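Long-range contacts in putative polyketide cyclase (Silicibacter sp. TM1040, PDB 3F8H), which is of unknown function but is a putative polyketide cyclase of the SnoaL-like family that may bind a small organic molecule in the pocket of its alpha+beta cone: residues I24-F28 against A92-Y96; F28-N32 against K75-M81; D37-A41 against K60-A64. All blocks are in the same frame, centred on the assembly; numbering follows the deposited sequence.

In the fold
From the N terminus the chain enters helix 23-33, which lies against the concave side of the mixed sheet and serves two contacts. Its first turn meets strand 91-102 in contact 1, closing the longest of the three loops; its next turn meets strand 74-85 in contact 2 and closes a shorter one. Phe28 belongs to both, and the two strands are antiparallel neighbours, so one helix is fastened across two adjoining strands. Contact 3 falls within both loops: helix 36-40, just after the first helix, packs on the start of helix 60-73. Met39 touches Tyr27 and Phe31, joining this helical pair to the helix on the sheet.

Contact 1 (I24-F28 against A92-Y96); sequences IARYF and AAAEY. With MPD ((4S)-2-methyl-2,4-pentanediol), chain D.
Ala92 opens the strand side of a helix-on-sheet packing in the SnoaL-like alpha+beta fold, where helix 23-33 lies on the concave side of the curved sheet and runs at 42° to strand 92-96. Ala92 CB meets Ile24 CG1 at 3.8 Å; a beta-branched residue suits this helix position because one branch can serve each of two strand residues. Ile24 CG2 leans to the next inward residue, Ala94, while Ala93 between them turns its methyl to the other side of the sheet, onto Phe84 of the second subunit. Ala94 is small enough for a ring to settle near the strand, and Phe28 CE2 comes within 3.6 Å of Ala94 CB. Glu95 again faces the second subunit, forming salt bridges with Arg91 and Arg134 of that subunit. Tyr96 turns back inward, its ring and that of Phe28 inclined at 53° with centroids 5.0 Å apart, and Phe28 CZ nearest Tyr96 CE1. With CG between the backbone N and the carbonyl carbon (chi1 48°), the tyrosine carries its hydroxyl past the Phe28 ring into the pocket, where it also hydrogen-bonds Ser123. A pentanediol, probably from the crystallisation liquor, bridges the two tyrosines by hydrogen bonds, Tyr27 OH to MPD O4 at 2.9 Å and Tyr96 OH to MPD O2 at 2.7 Å.

Contact 2 (F28-N32 against K75-M81); sequences FDAFN and KEELTDM
Asn32 uses its side-chain amide to grip the backbone of Leu78 at both ends, as a neighbouring strand would. Leu78 N donates to Asn32 OD1 over 2.8 Å in a nearly straight bond (165°), arriving tilted 18° from the carbonyl plane. In return Asn32 ND2 donates to Leu78 O at 3.1 Å, in that carbonyl's plane and on a lone pair. A carboxamide suits the task because it offers an acceptor and a donor side by side. A leucine in its place would probably leave the N-H and C=O of Leu78 without these mates and the strand less firmly fixed to the helix. Beside this clasp, Glu77 bends back at chi2 (-66°) and brings its carboxylate close to the amide and the helix backbone, with Asn32 O 2.6 Å from Glu77 OE2; Lys75 NZ forms a salt bridge with that oxygen, weak as a hydrogen bond. Water joins Lys75 NZ to Asn32 O.

Leu78 itself points at the helix and wedges between two phenylalanines, its CD1 meeting Phe28 CD1 at 3.3 Å and Phe31 CD1 at 3.6 Å. Phe31 CZ, at the ring's edge, meets Glu76 OE1, while Glu76 OE2 is hydrogen-bonded to Tyr117 OH. Met81, a selenomethionine bent at chi2 and chi3, lays its methyl over one face of Phe28: Met81 CE is 4.0 Å from the ring centroid, a CH-pi contact, with SE more oblique in a Met-aromatic one. Polar clasp outside and apolar packing within together join the helix to an edge strand of the chain's sheet, beside the pocket, occupied here by pentanediols, of the SnoaL-like cone.

Contact 3 (D37-A41 against K60-A64); sequences DGMLA and KEKFA. With CA (calcium ion), chain C.
The ring of Phe63 has the methyl end of Met39 at its edge, near the ring plane, with Met39 CE 4.0 Å from Phe63 CE1. Leu40 CD2 approaches the same ring obliquely, 3.9 Å from Phe63 CD1, and the leucine and the phenylalanine run alongside one another, pointing opposite ways. His49 also meets Phe63, in an edge-to-face pair, while Tyr27 of helix 23-33 touches it too. With CG anti to the backbone N (chi1 -161°), the phenylalanine swings its ring toward helix 36-40. A long, flexible methionine (selenomethionine in the crystal) suits the facing position: its chain turns only at chi3 (71°), bringing the methyl round to the ring while its flank also packs on Ala30 and Phe31.

Leu40 has the largest share of the contact, meeting Lys60, Phe63 and Ala64. Its two branches divide the work, CD2 going to the ring and to the first turn of the partner helix, CD1 to Ala64 at 4.0 Å from that residue's CB; the small alanine lets a forked side chain come close to the helix. In the SnoaL-like fold this joins the short helix 36-40 to the N-terminal turn of helix 60-73, on the helical side of the cone. Lys60 runs past with its chain extended, its aliphatic part passing the backbone carbonyl of Leu40, with Lys60 CE 3.1 Å from Leu40 O.

Turned away from this packing, near the start of the short helix, Asp37 binds a calcium ion. Asp37 OD2 sits 2.4 Å from the metal, which also takes three waters, two of them (waters 3 and 5) at 2.3 Å from the calcium; Asp35 is the second protein ligand, and its OD1 accepts a weak hydrogen bond from Gly38 N.

Contact 1 (I24-F28 against A92-Y96)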
loop_
_atom_site.group_PDB
_atom_site.type_symbol
_atom_site.label_atom_id
_atom_site.label_comp_id
_atom_site.label_asym_id
_atom_site.label_seq_id
_atom_site.Cartn_x
_atom_site.Cartn_y
_atom_site.Cartn_z
ATOM N N ILE A 24 -13.374 0.079 9.286
ATOM C CA ILE A 24 -12.733 -0.201 7.999
ATOM C C ILE A 24 -13.578 -1.222 7.209
ATOM O O ILE A 24 -13.849 -1.054 6.011
ATOM C CB ILE A 24 -11.271 -0.629 8.119
ATOM C CG1 ILE A 24 -10.483 0.431 8.873
ATOM C CG2 ILE A 24 -10.627 -0.892 6.688
ATOM C CD1 ILE A 24 -10.596 1.843 8.312
ATOM N N ALA A 25 -14.025 -2.253 7.909
ATOM C CA ALA A 25 -14.889 -3.286 7.333
ATOM C C ALA A 25 -16.201 -2.661 6.834
ATOM O O ALA A 25 -16.657 -2.934 5.734
ATOM C CB ALA A 25 -15.208 -4.404 8.363
ATOM N N ARG A 26 -16.776 -1.781 7.634
ATOM C CA ARG A 26 -18.033 -1.135 7.246
ATOM C C ARG A 26 -17.844 -0.297 5.994
ATOM O O ARG A 26 -18.671 -0.324 5.081
ATOM C CB ARG A 26 -18.628 -0.298 8.374
ATOM C CG ARG A 26 -19.229 -1.166 9.465
ATOM C CD ARG A 26 -20.070 -0.359 10.434
ATOM N NE ARG A 26 -19.239 0.511 11.241
ATOM C CZ ARG A 26 -19.175 1.824 11.107
ATOM N NH1 ARG A 26 -19.950 2.454 10.232
ATOM N NH2 ARG A 26 -18.386 2.489 11.905
ATOM N N TYR A 27 -16.713 0.379 5.951
ATOM C CA TYR A 27 -16.358 1.239 4.848
ATOM C C TYR A 27 -16.284 0.465 3.537
ATOM O O TYR A 27 -16.865 0.856 2.521
ATOM C CB TYR A 27 -15.046 1.956 5.135
ATOM C CG TYR A 27 -14.454 2.728 4.001
ATOM C CD1 TYR A 27 -14.835 4.037 3.759
ATOM C CD2 TYR A 27 -13.459 2.165 3.179
ATOM C CE1 TYR A 27 -14.254 4.768 2.743
ATOM C CE2 TYR A 27 -12.905 2.871 2.140
ATOM C CZ TYR A 27 -13.290 4.193 1.926
ATOM O OH TYR A 27 -12.757 4.955 0.894
ATOM N N PHE A 28 -15.586 -0.656 3.567
ATOM C CA PHE A 28 -15.442 -1.476 2.353
ATOM C C PHE A 28 -16.693 -2.229 1.990
ATOM O O PHE A 28 -16.971 -2.442 0.815
ATOM C CB PHE A 28 -14.276 -2.420 2.467
ATOM C CG PHE A 28 -12.943 -1.730 2.337
ATOM C CD1 PHE A 28 -12.637 -0.994 1.209
ATOM C CD2 PHE A 28 -11.986 -1.856 3.312
ATOM C CE1 PHE A 28 -11.391 -0.380 1.059
ATOM C CE2 PHE A 28 -10.744 -1.230 3.156
ATOM C CZ PHE A 28 -10.468 -0.495 2.034
ATOM N N ALA A 92 -4.915 1.764 10.713
ATOM C CA ALA A 92 -5.340 0.515 10.069
ATOM C C ALA A 92 -4.840 0.421 8.638
ATOM O O ALA A 92 -4.406 1.399 8.057
ATOM C CB ALA A 92 -6.882 0.359 10.095
ATOM N N ALA A 93 -4.867 -0.804 8.140
ATOM C CA ALA A 93 -4.424 -1.164 6.804
ATOM C C ALA A 93 -5.318 -2.243 6.255
ATOM O O ALA A 93 -5.927 -2.972 6.981
ATOM C CB ALA A 93 -2.975 -1.641 6.796
ATOM N N ALA A 94 -5.433 -2.277 4.939
ATOM C CA ALA A 94 -6.218 -3.324 4.315
ATOM C C ALA A 94 -5.602 -3.693 3.003
ATOM O O ALA A 94 -5.153 -2.831 2.246
ATOM C CB ALA A 94 -7.657 -2.856 4.114
ATOM N N GLU A 95 -5.583 -4.990 2.753
ATOM C CA GLU A 95 -5.098 -5.531 1.480
ATOM C C GLU A 95 -6.230 -6.339 0.864
ATOM O O GLU A 95 -6.963 -7.077 1.549
ATOM C CB GLU A 95 -3.857 -6.397 1.654
ATOM C CG GLU A 95 -3.159 -6.551 0.316
ATOM C CD GLU A 95 -1.900 -7.398 0.349
ATOM O OE1 GLU A 95 -1.690 -8.212 1.282
ATOM O OE2 GLU A 95 -1.121 -7.247 -0.586
ATOM N N TYR A 96 -6.413 -6.180 -0.433
ATOM C CA TYR A 96 -7.551 -6.819 -1.097
ATOM C C TYR A 96 -7.348 -6.866 -2.605
ATOM O O TYR A 96 -6.390 -6.315 -3.149
ATOM C CB TYR A 96 -8.848 -6.068 -0.742
ATOM C CG TYR A 96 -8.719 -4.561 -0.893
ATOM C CD1 TYR A 96 -8.248 -3.806 0.141
ATOM C CD2 TYR A 96 -9.020 -3.913 -2.096
ATOM C CE1 TYR A 96 -8.063 -2.423 0.005
ATOM C CE2 TYR A 96 -8.844 -2.555 -2.244
ATOM C CZ TYR A 96 -8.359 -1.809 -1.184
ATOM O OH TYR A 96 -8.176 -0.444 -1.304
HETATM C C1 MPD D . -11.847 0.522 -2.581
HETATM C C2 MPD D . -10.765 1.447 -3.100
HETATM O O2 MPD D . -9.794 1.627 -2.048
HETATM C CM MPD D . -10.144 0.829 -4.334
HETATM C C3 MPD D . -11.298 2.825 -3.422
HETATM C C4 MPD D . -12.037 3.409 -2.204
HETATM O O4 MPD D . -11.150 3.869 -1.211
HETATM C C5 MPD D . -12.924 4.573 -2.627
#

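Contact 2 (F28-N32 against K75-M81)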
loop_
_atom_site.group_PDB
_atom_site.type_symbol
_atom_site.label_atom_id
_atom_site.label_comp_id
_atom_site.label_asym_id
_atom_site.label_seq_id
_atom_site.Cartn_x
_atom_site.Cartn_y
_atom_site.Cartn_z
ATOM N N PHE A 28 -15.586 -0.656 3.567
ATOM C CA PHE A 28 -15.442 -1.476 2.353
ATOM C C PHE A 28 -16.693 -2.229 1.990
ATOM O O PHE A 28 -16.971 -2.442 0.815
ATOM C CB PHE A 28 -14.276 -2.420 2.467
ATOM C CG PHE A 28 -12.943 -1.730 2.337
ATOM C CD1 PHE A 28 -12.637 -0.994 1.209
ATOM C CD2 PHE A 28 -11.986 -1.856 3.312
ATOM C CE1 PHE A 28 -11.391 -0.380 1.059
ATOM C CE2 PHE A 28 -10.744 -1.230 3.156
ATOM C CZ PHE A 28 -10.468 -0.495 2.034
ATOM N N ASP A 29 -17.432 -2.643 3.011
ATOM C CA ASP A 29 -18.725 -3.297 2.801
ATOM C C ASP A 29 -19.674 -2.322 2.101
ATOM O O ASP A 29 -20.418 -2.693 1.188
ATOM C CB ASP A 29 -19.384 -3.762 4.111
ATOM C CG ASP A 29 -18.810 -5.052 4.638
ATOM O OD1 ASP A 29 -18.125 -5.763 3.870
ATOM O OD2 ASP A 29 -19.071 -5.356 5.826
ATOM N N ALA A 30 -19.643 -1.070 2.528
ATOM C CA ALA A 30 -20.521 -0.027 1.913
ATOM C C ALA A 30 -20.117 0.168 0.438
ATOM O O ALA A 30 -20.944 0.226 -0.469
ATOM C CB ALA A 30 -20.444 1.315 2.698
ATOM N N PHE A 31 -18.814 0.255 0.211
ATOM C CA PHE A 31 -18.244 0.359 -1.134
ATOM C C PHE A 31 -18.788 -0.735 -2.049
ATOM O O PHE A 31 -19.283 -0.472 -3.130
ATOM C CB PHE A 31 -16.695 0.306 -1.087
ATOM C CG PHE A 31 -16.036 0.399 -2.450
ATOM C CD1 PHE A 31 -15.841 -0.739 -3.216
ATOM C CD2 PHE A 31 -15.626 1.623 -2.975
ATOM C CE1 PHE A 31 -15.260 -0.674 -4.489
ATOM C CE2 PHE A 31 -15.046 1.692 -4.246
ATOM C CZ PHE A 31 -14.868 0.536 -5.002
ATOM N N ASN A 32 -18.691 -1.969 -1.580
ATOM C CA ASN A 32 -19.125 -3.122 -2.336
ATOM C C ASN A 32 -20.618 -3.088 -2.650
ATOM O O ASN A 32 -21.050 -3.629 -3.664
ATOM C CB ASN A 32 -18.802 -4.436 -1.611
ATOM C CG ASN A 32 -17.396 -4.940 -1.918
ATOM O OD1 ASN A 32 -16.770 -4.494 -2.894
ATOM N ND2 ASN A 32 -16.898 -5.900 -1.113
ATOM N N LYS A 75 -17.059 0.206 -12.178
ATOM C CA LYS A 75 -17.860 -0.667 -11.307
ATOM C C LYS A 75 -16.915 -1.738 -10.803
ATOM O O LYS A 75 -16.373 -2.499 -11.593
ATOM C CB LYS A 75 -19.034 -1.314 -12.017
ATOM C CG LYS A 75 -19.829 -2.253 -11.081
ATOM C CD LYS A 75 -20.247 -1.566 -9.718
ATOM C CE LYS A 75 -20.969 -2.552 -8.727
ATOM N NZ LYS A 75 -21.408 -1.978 -7.406
ATOM N N GLU A 76 -16.762 -1.802 -9.487
ATOM C CA GLU A 76 -15.813 -2.697 -8.864
ATOM C C GLU A 76 -16.346 -3.391 -7.641
ATOM O O GLU A 76 -17.202 -2.877 -6.925
ATOM C CB GLU A 76 -14.582 -1.904 -8.373
ATOM C CG GLU A 76 -13.957 -1.010 -9.372
ATOM C CD GLU A 76 -12.688 -0.340 -8.871
ATOM O OE1 GLU A 76 -12.570 -0.037 -7.660
ATOM O OE2 GLU A 76 -11.815 -0.089 -9.734
ATOM N N GLU A 77 -15.817 -4.586 -7.431
ATOM C CA GLU A 77 -16.067 -5.334 -6.208
ATOM C C GLU A 77 -14.727 -5.751 -5.592
ATOM O O GLU A 77 -13.757 -6.098 -6.271
ATOM C CB GLU A 77 -16.989 -6.528 -6.453
ATOM C CG GLU A 77 -18.421 -6.113 -6.828
ATOM C CD GLU A 77 -19.143 -5.403 -5.665
ATOM O OE1 GLU A 77 -18.919 -5.814 -4.509
ATOM O OE2 GLU A 77 -19.954 -4.477 -5.905
ATOM N N LEU A 78 -14.678 -5.694 -4.282
ATOM C CA LEU A 78 -13.466 -6.018 -3.555
ATOM C C LEU A 78 -13.616 -7.371 -2.890
ATOM O O LEU A 78 -14.636 -7.652 -2.239
ATOM C CB LEU A 78 -13.202 -4.959 -2.517
ATOM C CG LEU A 78 -13.317 -3.481 -2.930
ATOM C CD1 LEU A 78 -13.087 -2.566 -1.688
ATOM C CD2 LEU A 78 -12.376 -3.127 -4.047
ATOM N N THR A 79 -12.603 -8.212 -3.081
ATOM C CA THR A 79 -12.584 -9.564 -2.529
ATOM C C THR A 79 -11.258 -9.827 -1.848
ATOM O O THR A 79 -10.364 -8.993 -1.912
ATOM C CB THR A 79 -12.796 -10.599 -3.629
ATOM O OG1 THR A 79 -11.816 -10.406 -4.679
ATOM C CG2 THR A 79 -14.209 -10.482 -4.212
ATOM N N ASP A 80 -11.175 -10.955 -1.149
ATOM C CA ASP A 80 -9.949 -11.379 -0.453
ATOM C C ASP A 80 -9.438 -10.317 0.512
ATOM O O ASP A 80 -8.268 -10.076 0.621
ATOM C CB ASP A 80 -8.831 -11.597 -1.457
ATOM C CG ASP A 80 -9.207 -12.589 -2.537
ATOM O OD1 ASP A 80 -9.798 -13.654 -2.203
ATOM O OD2 ASP A 80 -8.910 -12.275 -3.713
HETATM N N MSE A 81 -10.360 -9.713 1.214
HETATM C CA MSE A 81 -10.060 -8.589 2.094
HETATM C C MSE A 81 -9.360 -9.054 3.376
HETATM O O MSE A 81 -9.840 -9.939 4.040
HETATM C CB MSE A 81 -11.415 -7.884 2.380
HETATM C CG MSE A 81 -11.465 -6.875 3.480
HETATM SE SE MSE A 81 -10.640 -5.262 2.883
HETATM C CE MSE A 81 -11.709 -4.945 1.183
HETATM O O HOH W 1 -19.060 -1.296 -5.868
HETATM O O HOH W 2 -23.452 -3.296 -5.781
#

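Contact 3 (D37-A41 against K60-A64)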
loop_
_atom_site.group_PDB
_atom_site.type_symbol
_atom_site.label_atom_id
_atom_site.label_comp_id
_atom_site.label_asym_id
_atom_site.label_seq_id
_atom_site.Cartn_x
_atom_site.Cartn_y
_atom_site.Cartn_z
ATOM N N ASP A 37 -23.364 6.478 1.083
ATOM C CA ASP A 37 -23.836 7.069 2.342
ATOM C C ASP A 37 -23.174 6.310 3.485
ATOM O O ASP A 37 -22.741 6.886 4.471
ATOM C CB ASP A 37 -25.335 6.971 2.486
ATOM C CG ASP A 37 -26.055 7.663 1.357
ATOM O OD1 ASP A 37 -25.857 8.900 1.204
ATOM O OD2 ASP A 37 -26.762 6.959 0.607
ATOM N N GLY A 38 -23.042 5.012 3.283
ATOM C CA GLY A 38 -22.418 4.165 4.286
ATOM C C GLY A 38 -20.942 4.466 4.424
ATOM O O GLY A 38 -20.382 4.434 5.521
HETATM N N MSE A 39 -20.304 4.792 3.310
HETATM C CA MSE A 39 -18.858 5.129 3.324
HETATM C C MSE A 39 -18.630 6.456 4.004
HETATM O O MSE A 39 -17.744 6.625 4.865
HETATM C CB MSE A 39 -18.307 5.206 1.904
HETATM C CG MSE A 39 -18.352 3.897 1.188
HETATM SE SE MSE A 39 -17.926 4.073 -0.740
HETATM C CE MSE A 39 -16.055 4.444 -0.539
ATOM N N LEU A 40 -19.482 7.411 3.650
ATOM C CA LEU A 40 -19.350 8.760 4.181
ATOM C C LEU A 40 -19.509 8.786 5.686
ATOM O O LEU A 40 -18.842 9.555 6.405
ATOM C CB LEU A 40 -20.362 9.716 3.514
ATOM C CG LEU A 40 -20.021 10.056 2.068
ATOM C CD1 LEU A 40 -21.257 10.612 1.331
ATOM C CD2 LEU A 40 -18.814 11.006 2.035
ATOM N N ALA A 41 -20.384 7.914 6.141
ATOM C CA ALA A 41 -20.702 7.789 7.560
ATOM C C ALA A 41 -19.493 7.267 8.397
ATOM O O ALA A 41 -19.417 7.425 9.621
ATOM C CB ALA A 41 -21.963 6.864 7.750
ATOM N N LYS A 60 -15.935 15.720 3.617
ATOM C CA LYS A 60 -16.945 14.843 3.062
ATOM C C LYS A 60 -17.552 15.314 1.763
ATOM O O LYS A 60 -17.962 14.499 0.976
ATOM C CB LYS A 60 -18.052 14.559 4.093
ATOM C CG LYS A 60 -17.606 13.739 5.337
ATOM C CD LYS A 60 -18.862 13.454 6.148
ATOM C CE LYS A 60 -18.664 12.528 7.311
ATOM N NZ LYS A 60 -19.963 12.356 7.983
ATOM N N GLU A 61 -17.621 16.623 1.545
ATOM C CA GLU A 61 -18.136 17.165 0.262
ATOM C C GLU A 61 -17.253 16.734 -0.893
ATOM O O GLU A 61 -17.738 16.230 -1.929
ATOM C CB GLU A 61 -18.312 18.670 0.304
ATOM C CG GLU A 61 -19.413 19.070 1.292
ATOM C CD GLU A 61 -19.544 20.584 1.424
ATOM O OE1 GLU A 61 -19.201 21.271 0.448
ATOM O OE2 GLU A 61 -20.000 21.080 2.487
ATOM N N LYS A 62 -15.944 16.872 -0.698
ATOM C CA LYS A 62 -14.972 16.419 -1.712
ATOM C C LYS A 62 -15.049 14.899 -1.912
ATOM O O LYS A 62 -14.965 14.384 -3.017
ATOM C CB LYS A 62 -13.554 16.784 -1.308
ATOM C CG LYS A 62 -13.236 18.291 -1.422
ATOM C CD LYS A 62 -12.715 18.624 -2.798
ATOM C CE LYS A 62 -12.266 20.079 -2.887
ATOM N NZ LYS A 62 -13.420 20.990 -2.545
ATOM N N PHE A 63 -15.207 14.177 -0.818
ATOM C CA PHE A 63 -15.214 12.723 -0.896
ATOM C C PHE A 63 -16.453 12.238 -1.652
ATOM O O PHE A 63 -16.370 11.331 -2.459
ATOM C CB PHE A 63 -15.111 12.063 0.485
ATOM C CG PHE A 63 -14.672 10.622 0.432
ATOM C CD1 PHE A 63 -15.601 9.597 0.356
ATOM C CD2 PHE A 63 -13.334 10.300 0.493
ATOM C CE1 PHE A 63 -15.204 8.286 0.291
ATOM C CE2 PHE A 63 -12.919 8.960 0.432
ATOM C CZ PHE A 63 -13.870 7.961 0.335
ATOM N N ALA A 64 -17.582 12.862 -1.382
ATOM C CA ALA A 64 -18.822 12.502 -2.067
ATOM C C ALA A 64 -18.692 12.752 -3.568
ATOM O O ALA A 64 -19.109 11.916 -4.384
ATOM C CB ALA A 64 -20.037 13.257 -1.463
HETATM CA CA CA C . -27.161 4.618 0.236
HETATM O O HOH W 3 -28.068 4.962 2.341
HETATM O O HOH W 4 -28.401 2.718 0.829
HETATM O O HOH W 5 -27.091 2.922 -1.319
#